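Side-chain contact in Iron(3+)-hydroxamate-binding protein FhuD (Bacillus subtilis subsp. subtilis, PDB 3G9Q), which binds iron(3+)-hydroxamate complexes such as ferrichrome and hands them to the membrane permease of the FhuCBGD ABC transporter: residues 28-33 and 253-258. Sequence-based numbering, arbitrary orientation.
Sequences FKTLGI and TDPISL
Lys-29 meets Ile-256 through the root of its side chain: CB lies 3.6 Å from Ile-256 CD1, and CG touches the same methyl. With CG anti to the backbone N (chi1 -174°) the chain sets out beside the isoleucine, but the bend at chi2 (57°) carries it off, and the ammonium end leads away from helix 255-270. Next comes Thr-30, whose OG1 sits 3.3 Å from Pro-255 CB and 3.9 Å from Ile-256 CG1. These are van der Waals contacts; the hydroxyl finds its hydrogen bond one turn back, at Gly-26 O, and Trp-124 of helix 118-143 touches both Thr-30 and Pro-255. Gly-32, with positive phi (96°), is the first residue to leave the helical conformation.

Across the contact, Pro-255 and Ile-256 begin helix 255-270, which Asp-254 N-caps: Asp-254 OD2 accepts from Ser-257 N at 3.3 Å, well above the carboxylate plane, while Ser-257 OG donates to Asp-254 OD1 at 2.8 Å, on the syn side. The small van der Waals contact thus joins the end of a helix in the N-terminal lobe to the capped start of the C-terminal helix, beside the long interlobe helix 118-143 characteristic of FhuD-like, class III binding proteins.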
ATOM      1  N   PHE A  28       1.692 -10.993   8.476  1.00 54.39           N
ATOM      2  CA  PHE A  28       1.590 -12.006   9.509  1.00 48.43           C
ATOM      3  C   PHE A  28       0.119 -12.362   9.704  1.00 50.51           C
ATOM      4  O   PHE A  28      -0.213 -13.508  10.005  1.00 46.80           O
ATOM      5  CB  PHE A  28       2.234 -11.479  10.802  1.00 49.07           C
ATOM      6  CG  PHE A  28       3.752 -11.484  10.773  1.00 47.87           C
ATOM      7  CD1 PHE A  28       4.469 -12.503  11.377  1.00 46.60           C
ATOM      8  CD2 PHE A  28       4.459 -10.499  10.092  1.00 53.05           C
ATOM      9  CE1 PHE A  28       5.864 -12.543  11.296  1.00 43.31           C
ATOM     10  CE2 PHE A  28       5.851 -10.539  10.009  1.00 43.92           C
ATOM     11  CZ  PHE A  28       6.548 -11.559  10.610  1.00 47.00           C
ATOM     12  N   LYS A  29      -0.764 -11.386   9.513  1.00 44.35           N
ATOM     13  CA  LYS A  29      -2.192 -11.639   9.649  1.00 44.90           C
ATOM     14  C   LYS A  29      -2.576 -12.654   8.572  1.00 41.70           C
ATOM     15  O   LYS A  29      -3.231 -13.654   8.858  1.00 45.68           O
ATOM     16  CB  LYS A  29      -2.998 -10.339   9.483  1.00 48.26           C
ATOM     17  CG  LYS A  29      -4.489 -10.481   9.758  1.00 40.38           C
ATOM     18  CD  LYS A  29      -4.744 -11.003  11.143  1.00 38.73           C
ATOM     19  CE  LYS A  29      -6.111 -11.651  11.198  1.00 49.79           C
ATOM     20  NZ  LYS A  29      -6.264 -12.487  12.422  1.00 63.07           N
ATOM     21  N   THR A  30      -2.155 -12.413   7.336  1.00 35.09           N
ATOM     22  CA  THR A  30      -2.473 -13.355   6.266  1.00 51.25           C
ATOM     23  C   THR A  30      -1.951 -14.759   6.608  1.00 52.29           C
ATOM     24  O   THR A  30      -2.682 -15.742   6.493  1.00 53.33           O
ATOM     25  CB  THR A  30      -1.882 -12.917   4.903  1.00 43.34           C
ATOM     26  OG1 THR A  30      -2.379 -11.619   4.568  1.00 49.43           O
ATOM     27  CG2 THR A  30      -2.298 -13.887   3.802  1.00 42.39           C
ATOM     28  N   LEU A  31      -0.698 -14.847   7.043  1.00 50.56           N
ATOM     29  CA  LEU A  31      -0.109 -16.134   7.394  1.00 54.22           C
ATOM     30  C   LEU A  31      -0.789 -16.783   8.608  1.00 60.13           C
ATOM     31  O   LEU A  31      -0.712 -18.002   8.801  1.00 63.28           O
ATOM     32  CB  LEU A  31       1.400 -15.969   7.649  1.00 47.57           C
ATOM     33  CG  LEU A  31       2.426 -16.001   6.502  1.00 36.24           C
ATOM     34  CD1 LEU A  31       1.773 -15.947   5.161  1.00 17.17           C
ATOM     35  CD2 LEU A  31       3.397 -14.848   6.699  1.00 33.22           C
ATOM     36  N   GLY A  32      -1.463 -15.977   9.428  1.00 66.20           N
ATOM     37  CA  GLY A  32      -2.144 -16.515  10.603  1.00 63.53           C
ATOM     38  C   GLY A  32      -1.366 -16.423  11.906  1.00 57.35           C
ATOM     39  O   GLY A  32      -1.845 -16.867  12.950  1.00 54.13           O
ATOM     40  N   ILE A  33      -0.164 -15.857  11.850  1.00 52.71           N
ATOM     41  CA  ILE A  33       0.657 -15.706  13.046  1.00 45.91           C
ATOM     42  C   ILE A  33      -0.000 -14.721  14.002  1.00 43.27           C
ATOM     43  O   ILE A  33      -0.273 -13.572  13.660  1.00 43.97           O
ATOM     44  CB  ILE A  33       2.087 -15.208  12.712  1.00 50.57           C
ATOM     45  CG1 ILE A  33       2.931 -16.367  12.180  1.00 53.68           C
ATOM     46  CG2 ILE A  33       2.747 -14.618  13.957  1.00 49.31           C
ATOM     47  CD1 ILE A  33       2.595 -16.804  10.757  1.00 65.34           C
ATOM     48  N   THR A 253       1.300  -1.818   1.486  1.00 39.51           N
ATOM     49  CA  THR A 253       1.221  -2.707   0.334  1.00 42.41           C
ATOM     50  C   THR A 253       1.286  -4.164   0.784  1.00 42.33           C
ATOM     51  O   THR A 253       1.849  -5.008   0.095  1.00 49.55           O
ATOM     52  CB  THR A 253       2.386  -2.466  -0.677  1.00 51.33           C
ATOM     53  OG1 THR A 253       3.650  -2.681  -0.026  1.00 46.98           O
ATOM     54  CG2 THR A 253       2.337  -1.047  -1.242  1.00 43.95           C
ATOM     55  N   ASP A 254       0.723  -4.456   1.949  1.00 40.94           N
ATOM     56  CA  ASP A 254       0.709  -5.822   2.462  1.00 45.40           C
ATOM     57  C   ASP A 254      -0.481  -6.527   1.795  1.00 44.43           C
ATOM     58  O   ASP A 254      -1.350  -5.869   1.229  1.00 44.74           O
ATOM     59  CB  ASP A 254       0.536  -5.805   3.978  1.00 50.64           C
ATOM     60  CG  ASP A 254      -0.665  -4.981   4.408  1.00 56.96           C
ATOM     61  OD1 ASP A 254      -0.594  -3.732   4.318  1.00 46.97           O
ATOM     62  OD2 ASP A 254      -1.682  -5.587   4.813  1.00 52.97           O
ATOM     63  N   PRO A 255      -0.543  -7.868   1.869  1.00 49.43           N
ATOM     64  CA  PRO A 255      -1.608  -8.695   1.273  1.00 44.44           C
ATOM     65  C   PRO A 255      -3.050  -8.234   1.537  1.00 45.99           C
ATOM     66  O   PRO A 255      -3.911  -8.293   0.646  1.00 46.53           O
ATOM     67  CB  PRO A 255      -1.335 -10.080   1.849  1.00 37.03           C
ATOM     68  CG  PRO A 255       0.157 -10.087   2.001  1.00 44.66           C
ATOM     69  CD  PRO A 255       0.431  -8.710   2.588  1.00 45.29           C
ATOM     70  N   ILE A 256      -3.323  -7.794   2.761  1.00 44.77           N
ATOM     71  CA  ILE A 256      -4.661  -7.319   3.099  1.00 39.95           C
ATOM     72  C   ILE A 256      -4.961  -5.960   2.465  1.00 44.26           C
ATOM     73  O   ILE A 256      -6.047  -5.749   1.929  1.00 46.30           O
ATOM     74  CB  ILE A 256      -4.841  -7.150   4.603  1.00 34.50           C
ATOM     75  CG1 ILE A 256      -4.553  -8.469   5.305  1.00 33.79           C
ATOM     76  CG2 ILE A 256      -6.252  -6.615   4.884  1.00 20.85           C
ATOM     77  CD1 ILE A 256      -4.408  -8.371   6.820  1.00 37.63           C
ATOM     78  N   SER A 257      -4.006  -5.037   2.564  1.00 39.17           N
ATOM     79  CA  SER A 257      -4.173  -3.702   2.012  1.00 41.45           C
ATOM     80  C   SER A 257      -4.288  -3.750   0.493  1.00 46.19           C
ATOM     81  O   SER A 257      -5.080  -3.011  -0.110  1.00 36.72           O
ATOM     82  CB  SER A 257      -2.997  -2.805   2.395  1.00 46.70           C
ATOM     83  OG  SER A 257      -3.024  -2.463   3.768  1.00 44.10           O
ATOM     84  N   LEU A 258      -3.486  -4.618  -0.120  1.00 41.76           N
ATOM     85  CA  LEU A 258      -3.495  -4.784  -1.565  1.00 41.38           C
ATOM     86  C   LEU A 258      -4.878  -5.249  -2.006  1.00 43.82           C
ATOM     87  O   LEU A 258      -5.411  -4.772  -3.011  1.00 47.67           O
ATOM     88  CB  LEU A 258      -2.420  -5.794  -2.000  1.00 38.44           C
ATOM     89  CG  LEU A 258      -0.953  -5.345  -1.894  1.00 42.66           C
ATOM     90  CD1 LEU A 258      -0.028  -6.461  -2.355  1.00 35.52           C
ATOM     91  CD2 LEU A 258      -0.741  -4.091  -2.735  1.00 36.57           C
TER